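Local coordinates for competence protein ComEA-related protein (Thermus thermophilus, PDB 2DUY) that is of unknown function but carries helix-hairpin-helix motifs and probably binds DNA, at residues S20-L29 with A40-Y49; P48-L56 with L66-P75. All coordinates share one frame; numbering follows the deposited sequence.

Contact 1 (S20-L29 with A40-Y49)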
# COMPACT_ATOMS: atom_id res chain seq x y z
N SER A 20 -0.84 5.99 -4.37
CA SER A 20 0.19 6.64 -3.55
C SER A 20 0.18 6.14 -2.11
O SER A 20 -0.83 6.25 -1.42
CB SER A 20 -0.03 8.15 -3.53
OG SER A 20 0.81 8.77 -2.56
N LEU A 21 1.31 5.60 -1.65
CA LEU A 21 1.40 5.09 -0.29
C LEU A 21 1.20 6.21 0.71
O LEU A 21 0.66 5.99 1.78
CB LEU A 21 2.77 4.43 -0.01
CG LEU A 21 2.98 3.07 -0.70
CD1 LEU A 21 4.37 2.56 -0.39
CD2 LEU A 21 1.93 2.08 -0.21
N ASN A 22 1.62 7.42 0.34
CA ASN A 22 1.53 8.58 1.22
C ASN A 22 0.21 9.34 1.21
O ASN A 22 -0.16 9.96 2.22
CB ASN A 22 2.63 9.58 0.89
CG ASN A 22 3.98 9.15 1.39
OD1 ASN A 22 4.09 8.47 2.41
ND2 ASN A 22 5.04 9.56 0.69
N GLU A 23 -0.50 9.28 0.10
CA GLU A 23 -1.73 10.05 -0.02
C GLU A 23 -3.07 9.33 -0.12
O GLU A 23 -4.12 9.95 -0.01
CB GLU A 23 -1.56 11.02 -1.20
CG GLU A 23 -0.28 11.85 -1.10
CD GLU A 23 -0.06 12.75 -2.30
OE1 GLU A 23 -0.21 12.27 -3.44
OE2 GLU A 23 0.27 13.95 -2.11
N ALA A 24 -3.05 8.02 -0.33
CA ALA A 24 -4.30 7.27 -0.44
C ALA A 24 -5.09 7.22 0.86
O ALA A 24 -4.53 7.29 1.95
CB ALA A 24 -4.00 5.85 -0.90
N SER A 25 -6.41 7.10 0.73
CA SER A 25 -7.31 7.00 1.87
C SER A 25 -7.31 5.52 2.26
O SER A 25 -6.83 4.69 1.50
CB SER A 25 -8.73 7.38 1.46
OG SER A 25 -9.24 6.41 0.57
N LEU A 26 -7.87 5.20 3.42
CA LEU A 26 -7.90 3.81 3.87
C LEU A 26 -8.57 2.90 2.84
O LEU A 26 -8.07 1.83 2.54
CB LEU A 26 -8.63 3.69 5.20
CG LEU A 26 -8.43 2.34 5.90
CD1 LEU A 26 -7.07 2.34 6.62
CD2 LEU A 26 -9.56 2.09 6.88
N GLU A 27 -9.72 3.35 2.32
CA GLU A 27 -10.49 2.59 1.33
C GLU A 27 -9.69 2.33 0.06
O GLU A 27 -9.77 1.25 -0.53
CB GLU A 27 -11.76 3.34 0.94
CG GLU A 27 -12.67 3.78 2.08
CD GLU A 27 -13.44 2.63 2.72
OE1 GLU A 27 -14.32 2.91 3.56
OE2 GLU A 27 -13.16 1.46 2.38
N GLU A 28 -8.94 3.33 -0.38
CA GLU A 28 -8.14 3.22 -1.59
C GLU A 28 -7.04 2.18 -1.39
O GLU A 28 -6.74 1.39 -2.29
CB GLU A 28 -7.55 4.58 -1.97
CG GLU A 28 -8.60 5.51 -2.58
CD GLU A 28 -8.22 6.99 -2.57
OE1 GLU A 28 -8.94 7.78 -3.22
OE2 GLU A 28 -7.23 7.38 -1.91
N LEU A 29 -6.45 2.17 -0.20
CA LEU A 29 -5.41 1.19 0.10
C LEU A 29 -6.03 -0.20 0.17
O LEU A 29 -5.41 -1.20 -0.22
CB LEU A 29 -4.74 1.53 1.43
CG LEU A 29 -3.86 2.78 1.46
CD1 LEU A 29 -3.47 3.11 2.88
CD2 LEU A 29 -2.61 2.54 0.61
N ALA A 40 -4.06 -1.79 5.96
CA ALA A 40 -4.28 -0.45 5.43
C ALA A 40 -4.04 0.57 6.54
O ALA A 40 -3.41 1.61 6.30
CB ALA A 40 -5.71 -0.31 4.89
N ARG A 41 -4.52 0.27 7.73
CA ARG A 41 -4.34 1.15 8.89
C ARG A 41 -2.86 1.32 9.24
O ARG A 41 -2.39 2.43 9.48
CB ARG A 41 -5.07 0.59 10.10
CG ARG A 41 -5.22 1.59 11.24
CD ARG A 41 -5.49 0.90 12.58
NE ARG A 41 -4.26 0.69 13.34
CZ ARG A 41 -3.44 -0.35 13.19
NH1 ARG A 41 -3.71 -1.31 12.31
NH2 ARG A 41 -2.33 -0.42 13.92
N ARG A 42 -2.13 0.21 9.27
CA ARG A 42 -0.70 0.27 9.59
C ARG A 42 0.08 1.04 8.53
O ARG A 42 1.05 1.71 8.84
CB ARG A 42 -0.12 -1.14 9.71
CG ARG A 42 -0.67 -1.93 10.89
CD ARG A 42 -0.22 -3.38 10.85
NE ARG A 42 -0.66 -4.11 12.03
CZ ARG A 42 -0.52 -5.42 12.19
NH1 ARG A 42 0.04 -6.16 11.23
NH2 ARG A 42 -0.94 -6.00 13.31
N ILE A 43 -0.35 0.93 7.28
CA ILE A 43 0.34 1.66 6.22
C ILE A 43 0.18 3.16 6.47
O ILE A 43 1.15 3.90 6.40
CB ILE A 43 -0.22 1.28 4.82
CG1 ILE A 43 0.23 -0.15 4.48
CG2 ILE A 43 0.28 2.27 3.75
CD1 ILE A 43 -0.39 -0.71 3.21
N VAL A 44 -1.04 3.61 6.76
CA VAL A 44 -1.25 5.05 7.02
C VAL A 44 -0.43 5.51 8.21
O VAL A 44 0.21 6.58 8.18
CB VAL A 44 -2.73 5.40 7.32
CG1 VAL A 44 -2.85 6.89 7.66
CG2 VAL A 44 -3.60 5.07 6.13
N GLU A 45 -0.45 4.71 9.27
CA GLU A 45 0.29 5.04 10.49
C GLU A 45 1.79 5.09 10.28
O GLU A 45 2.50 5.79 11.02
CB GLU A 45 -0.07 4.04 11.59
CG GLU A 45 -1.51 4.17 12.08
CD GLU A 45 -1.83 3.27 13.26
OE1 GLU A 45 -2.86 3.51 13.92
OE2 GLU A 45 -1.06 2.33 13.52
N GLY A 46 2.29 4.37 9.28
CA GLY A 46 3.71 4.36 9.02
C GLY A 46 4.23 5.48 8.13
O GLY A 46 5.43 5.56 7.87
N ARG A 47 3.34 6.35 7.66
CA ARG A 47 3.73 7.46 6.79
C ARG A 47 4.68 8.43 7.48
O ARG A 47 4.61 8.59 8.69
CB ARG A 47 2.48 8.22 6.32
CG ARG A 47 1.66 7.42 5.33
CD ARG A 47 0.29 8.03 5.04
NE ARG A 47 -0.35 7.23 3.99
CZ ARG A 47 -1.61 7.35 3.59
NH1 ARG A 47 -2.42 8.25 4.16
NH2 ARG A 47 -2.06 6.57 2.62
N PRO A 48 5.55 9.11 6.72
CA PRO A 48 5.70 9.05 5.26
C PRO A 48 6.65 7.96 4.78
O PRO A 48 7.48 7.45 5.54
CB PRO A 48 6.24 10.43 4.92
CG PRO A 48 7.17 10.68 6.06
CD PRO A 48 6.38 10.19 7.28
N TYR A 49 6.51 7.62 3.50
CA TYR A 49 7.36 6.64 2.82
C TYR A 49 8.19 7.42 1.80
O TYR A 49 7.64 8.22 1.05
CB TYR A 49 6.51 5.59 2.09
CG TYR A 49 5.64 4.80 3.03
CD1 TYR A 49 4.32 5.17 3.29
CD2 TYR A 49 6.17 3.73 3.75
CE1 TYR A 49 3.56 4.50 4.24
CE2 TYR A 49 5.42 3.06 4.70
CZ TYR A 49 4.12 3.45 4.94
OH TYR A 49 3.40 2.79 5.90

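Contact 2 (P48-L56 with L66-P75)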
# COMPACT_ATOMS: atom_id res chain seq x y z
N PRO A 48 5.55 9.11 6.72
CA PRO A 48 5.70 9.05 5.26
C PRO A 48 6.65 7.96 4.78
O PRO A 48 7.48 7.45 5.54
CB PRO A 48 6.24 10.43 4.92
CG PRO A 48 7.17 10.68 6.06
CD PRO A 48 6.38 10.19 7.28
N TYR A 49 6.51 7.62 3.50
CA TYR A 49 7.36 6.64 2.82
C TYR A 49 8.19 7.42 1.80
O TYR A 49 7.64 8.22 1.05
CB TYR A 49 6.51 5.59 2.09
CG TYR A 49 5.64 4.80 3.03
CD1 TYR A 49 4.32 5.17 3.29
CD2 TYR A 49 6.17 3.73 3.75
CE1 TYR A 49 3.56 4.50 4.24
CE2 TYR A 49 5.42 3.06 4.70
CZ TYR A 49 4.12 3.45 4.94
OH TYR A 49 3.40 2.79 5.90
N ALA A 50 9.51 7.20 1.78
CA ALA A 50 10.36 7.89 0.82
C ALA A 50 10.40 7.09 -0.48
O ALA A 50 10.60 7.64 -1.56
CB ALA A 50 11.78 8.06 1.38
N ARG A 51 10.21 5.78 -0.35
CA ARG A 51 10.17 4.89 -1.51
C ARG A 51 9.24 3.73 -1.17
O ARG A 51 8.96 3.47 0.01
CB ARG A 51 11.58 4.38 -1.89
CG ARG A 51 12.28 3.47 -0.84
CD ARG A 51 13.40 4.19 -0.10
NE ARG A 51 14.06 3.33 0.89
CZ ARG A 51 15.19 2.65 0.68
NH1 ARG A 51 15.81 2.72 -0.49
NH2 ARG A 51 15.71 1.90 1.65
N VAL A 52 8.77 3.03 -2.19
CA VAL A 52 7.85 1.92 -1.96
C VAL A 52 8.48 0.83 -1.10
O VAL A 52 7.79 0.16 -0.34
CB VAL A 52 7.37 1.33 -3.31
CG1 VAL A 52 6.58 0.06 -3.09
CG2 VAL A 52 6.48 2.37 -4.02
N GLU A 53 9.79 0.68 -1.20
CA GLU A 53 10.45 -0.35 -0.42
C GLU A 53 10.37 -0.08 1.08
O GLU A 53 10.62 -0.98 1.89
CB GLU A 53 11.90 -0.49 -0.85
CG GLU A 53 12.40 -1.92 -0.94
CD GLU A 53 11.51 -2.82 -1.78
OE1 GLU A 53 10.69 -2.32 -2.59
OE2 GLU A 53 11.65 -4.05 -1.65
N ASP A 54 10.02 1.15 1.47
CA ASP A 54 9.91 1.46 2.89
C ASP A 54 8.68 0.77 3.48
O ASP A 54 8.50 0.74 4.69
CB ASP A 54 9.82 2.98 3.13
CG ASP A 54 11.14 3.69 2.83
OD1 ASP A 54 12.22 3.08 2.98
OD2 ASP A 54 11.10 4.89 2.47
N LEU A 55 7.85 0.19 2.62
CA LEU A 55 6.66 -0.51 3.09
C LEU A 55 7.07 -1.71 3.95
O LEU A 55 6.26 -2.25 4.71
CB LEU A 55 5.83 -0.98 1.90
CG LEU A 55 4.37 -1.35 2.15
CD1 LEU A 55 3.61 -0.16 2.78
CD2 LEU A 55 3.75 -1.74 0.81
N LEU A 56 8.33 -2.13 3.83
CA LEU A 56 8.81 -3.25 4.62
C LEU A 56 8.86 -2.91 6.11
O LEU A 56 9.12 -3.78 6.94
CB LEU A 56 10.20 -3.71 4.14
CG LEU A 56 10.18 -4.44 2.79
CD1 LEU A 56 11.59 -4.82 2.37
CD2 LEU A 56 9.30 -5.69 2.91
N LEU A 66 4.75 -7.57 -0.84
CA LEU A 66 5.26 -6.39 -1.52
C LEU A 66 5.51 -6.66 -2.99
O LEU A 66 5.22 -5.83 -3.84
CB LEU A 66 6.54 -5.93 -0.83
CG LEU A 66 7.14 -4.60 -1.27
CD1 LEU A 66 6.08 -3.52 -1.31
CD2 LEU A 66 8.24 -4.22 -0.30
N GLU A 67 6.05 -7.84 -3.30
CA GLU A 67 6.35 -8.21 -4.67
C GLU A 67 5.13 -8.07 -5.57
O GLU A 67 5.21 -7.59 -6.70
CB GLU A 67 6.87 -9.65 -4.72
CG GLU A 67 7.40 -10.08 -6.08
CD GLU A 67 7.96 -11.50 -6.07
OE1 GLU A 67 8.56 -11.92 -7.09
OE2 GLU A 67 7.81 -12.20 -5.05
N ARG A 68 3.98 -8.49 -5.05
CA ARG A 68 2.74 -8.43 -5.81
C ARG A 68 2.23 -7.01 -5.97
O ARG A 68 1.61 -6.68 -6.98
CB ARG A 68 1.67 -9.28 -5.12
CG ARG A 68 2.04 -10.73 -4.91
CD ARG A 68 2.26 -11.47 -6.22
NE ARG A 68 3.52 -11.12 -6.88
CZ ARG A 68 4.06 -11.81 -7.87
NH1 ARG A 68 3.45 -12.90 -8.33
NH2 ARG A 68 5.21 -11.43 -8.41
N LEU A 69 2.48 -6.17 -4.97
CA LEU A 69 2.01 -4.79 -4.97
C LEU A 69 2.84 -3.77 -5.73
O LEU A 69 2.33 -2.72 -6.10
CB LEU A 69 1.86 -4.28 -3.54
CG LEU A 69 0.80 -4.90 -2.64
CD1 LEU A 69 0.98 -4.37 -1.23
CD2 LEU A 69 -0.59 -4.58 -3.16
N ARG A 70 4.12 -4.06 -5.95
CA ARG A 70 4.99 -3.10 -6.62
C ARG A 70 4.46 -2.48 -7.91
O ARG A 70 4.65 -1.29 -8.16
CB ARG A 70 6.37 -3.71 -6.88
CG ARG A 70 7.15 -4.01 -5.61
CD ARG A 70 8.63 -3.74 -5.79
NE ARG A 70 9.38 -4.10 -4.59
CZ ARG A 70 9.71 -5.34 -4.27
NH1 ARG A 70 9.36 -6.34 -5.07
NH2 ARG A 70 10.37 -5.59 -3.15
N PRO A 71 3.79 -3.28 -8.76
CA PRO A 71 3.29 -2.68 -9.99
C PRO A 71 2.22 -1.60 -9.78
O PRO A 71 2.07 -0.71 -10.62
CB PRO A 71 2.73 -3.88 -10.75
CG PRO A 71 3.61 -5.01 -10.28
CD PRO A 71 3.68 -4.75 -8.80
N TYR A 72 1.50 -1.67 -8.66
CA TYR A 72 0.42 -0.73 -8.37
C TYR A 72 0.75 0.46 -7.47
O TYR A 72 -0.10 1.33 -7.28
CB TYR A 72 -0.76 -1.48 -7.72
CG TYR A 72 -1.18 -2.75 -8.42
CD1 TYR A 72 -0.48 -3.94 -8.22
CD2 TYR A 72 -2.25 -2.75 -9.32
CE1 TYR A 72 -0.83 -5.10 -8.90
CE2 TYR A 72 -2.60 -3.91 -10.01
CZ TYR A 72 -1.89 -5.08 -9.79
OH TYR A 72 -2.21 -6.22 -10.49
N LEU A 73 1.96 0.52 -6.95
CA LEU A 73 2.32 1.57 -6.00
C LEU A 73 3.32 2.65 -6.40
O LEU A 73 4.17 2.46 -7.26
CB LEU A 73 2.86 0.91 -4.72
CG LEU A 73 1.99 -0.13 -4.02
CD1 LEU A 73 2.79 -0.76 -2.87
CD2 LEU A 73 0.73 0.52 -3.52
N ARG A 74 3.21 3.79 -5.72
CA ARG A 74 4.14 4.90 -5.88
C ARG A 74 4.22 5.52 -4.49
O ARG A 74 3.37 5.25 -3.64
CB ARG A 74 3.65 5.92 -6.91
CG ARG A 74 2.28 6.52 -6.66
CD ARG A 74 1.94 7.50 -7.77
NE ARG A 74 0.57 7.98 -7.68
CZ ARG A 74 0.20 9.12 -7.09
NH1 ARG A 74 -1.08 9.45 -7.06
NH2 ARG A 74 1.11 9.92 -6.56
N PRO A 75 5.25 6.33 -4.21
CA PRO A 75 5.33 6.92 -2.87
C PRO A 75 4.07 7.69 -2.48
O PRO A 75 3.48 8.35 -3.36
CB PRO A 75 6.56 7.81 -2.96
CG PRO A 75 7.44 7.06 -3.93
CD PRO A 75 6.45 6.67 -5.01
OXT PRO A 75 3.69 7.63 -1.29

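Contact 1 (S20-L29 with A40-Y49)
R47 reaches across to the turn at 21-24 and ties its guanidinium to two backbone carbonyls. NE and NH2 both converge on L21 O, NE at 2.7 Å on a lone pair in the carbonyl plane, NH2 from above that plane. NH2 also donates to A24 O (2.7 Å, 162°), which lies in the guanidinium plane. The chain is extended from CG to NE, which carries the charged group the full way to the turn; N22 O lies over one face and V44 CG2 over the other.

A second polar pairing is reciprocal: the amide of N22 accepts from Y49 N at OD1 (2.8 Å) and donates from ND2 to Y49 O (2.9 Å), both bonds in the carbonyl planes of their acceptors. Y49 OH turns back to I43 O (2.6 Å).

Apolar contacts flank these bonds. L29 CD1 sits against I43 CG2 and V44 CG2, L26 CD1 presses tightly on A40 CB (3.4 Å), and L21 CB meets Y49 CD1.

Because R47 and N22 bond chiefly to main-chain atoms, the contact probably helps to hold the loop at 21-24 and the main chain at Y49 in place within the helix-hairpin-helix fold.

Contact 2 (P48-L56 with L66-P75)
L66 lays its two methyls over the 3-10 turn at 52-56: CD1 against L55 CD2 (3.6 Å) and V52 CG1, CD2 against L56 CG (3.7 Å). The contact lies in the helix-hairpin-helix fold and largely overlaps the second motif; the turn at 52-56 packs on helix 63-69, and strand 73-74 and P75, which follow that helix, add to it. With CG of L66 anti to the backbone N (chi1 -172°), the branch points into the turn, and L56 crosses it at about a right angle.

L73 closes the apolar cluster from the strand. Its CD1 touches both V52 CG1 and L55 CD2, each at 3.9 Å, and L69 CD1 adds a looser contact to L55 CD2. The other methyl of V52, CG2, rests on the backbone of R74, and the ring of P75 continues the packing along the carbonyls of Y49 and A50.

Beside L66, E53 and R70 form a side-on salt bridge. R70 NE donates to E53 OE1 (3.0 Å, 161°) and R70 NH2 to E53 OE2 (2.5 Å), each oxygen using its syn lone pair. Carboxylate and guanidinium planes are only 17° apart, so the pair lies nearly flat, and two bonds fix the rotation of both groups. Bends at chi2 in both side chains bring the charged ends together, while L66 CG sits against one face of the R70 guanidinium. An alanine in place of E53 is likely to leave R70 without its charged mate and free to swing away from L66. E53 OE2 also stands 3.7 Å from L66 CD2, the same methyl that meets L56 CG.

In the fold
Contacts 1 and 2 follow each other along the chain, their centres about 11 Å apart, and share P48 and Y49, the residues that lead from helix 37-45 into the turn at 52-56. They also touch at the C-terminus: the terminal carboxylate of P75 lies beside the loop at 20-22, with P75 OXT 2.6 Å from N22 N and P75 O 2.8 Å from S20 OG, both probable hydrogen bonds. Strands 19-20 and 73-74 pair in parallel there, so the C-terminus is tied to the loop at 20-22 beside contact 1. Y49 packs on K57 and V58 as well. No DNA-binding surface can be placed at these contacts, and such a role is only inferred.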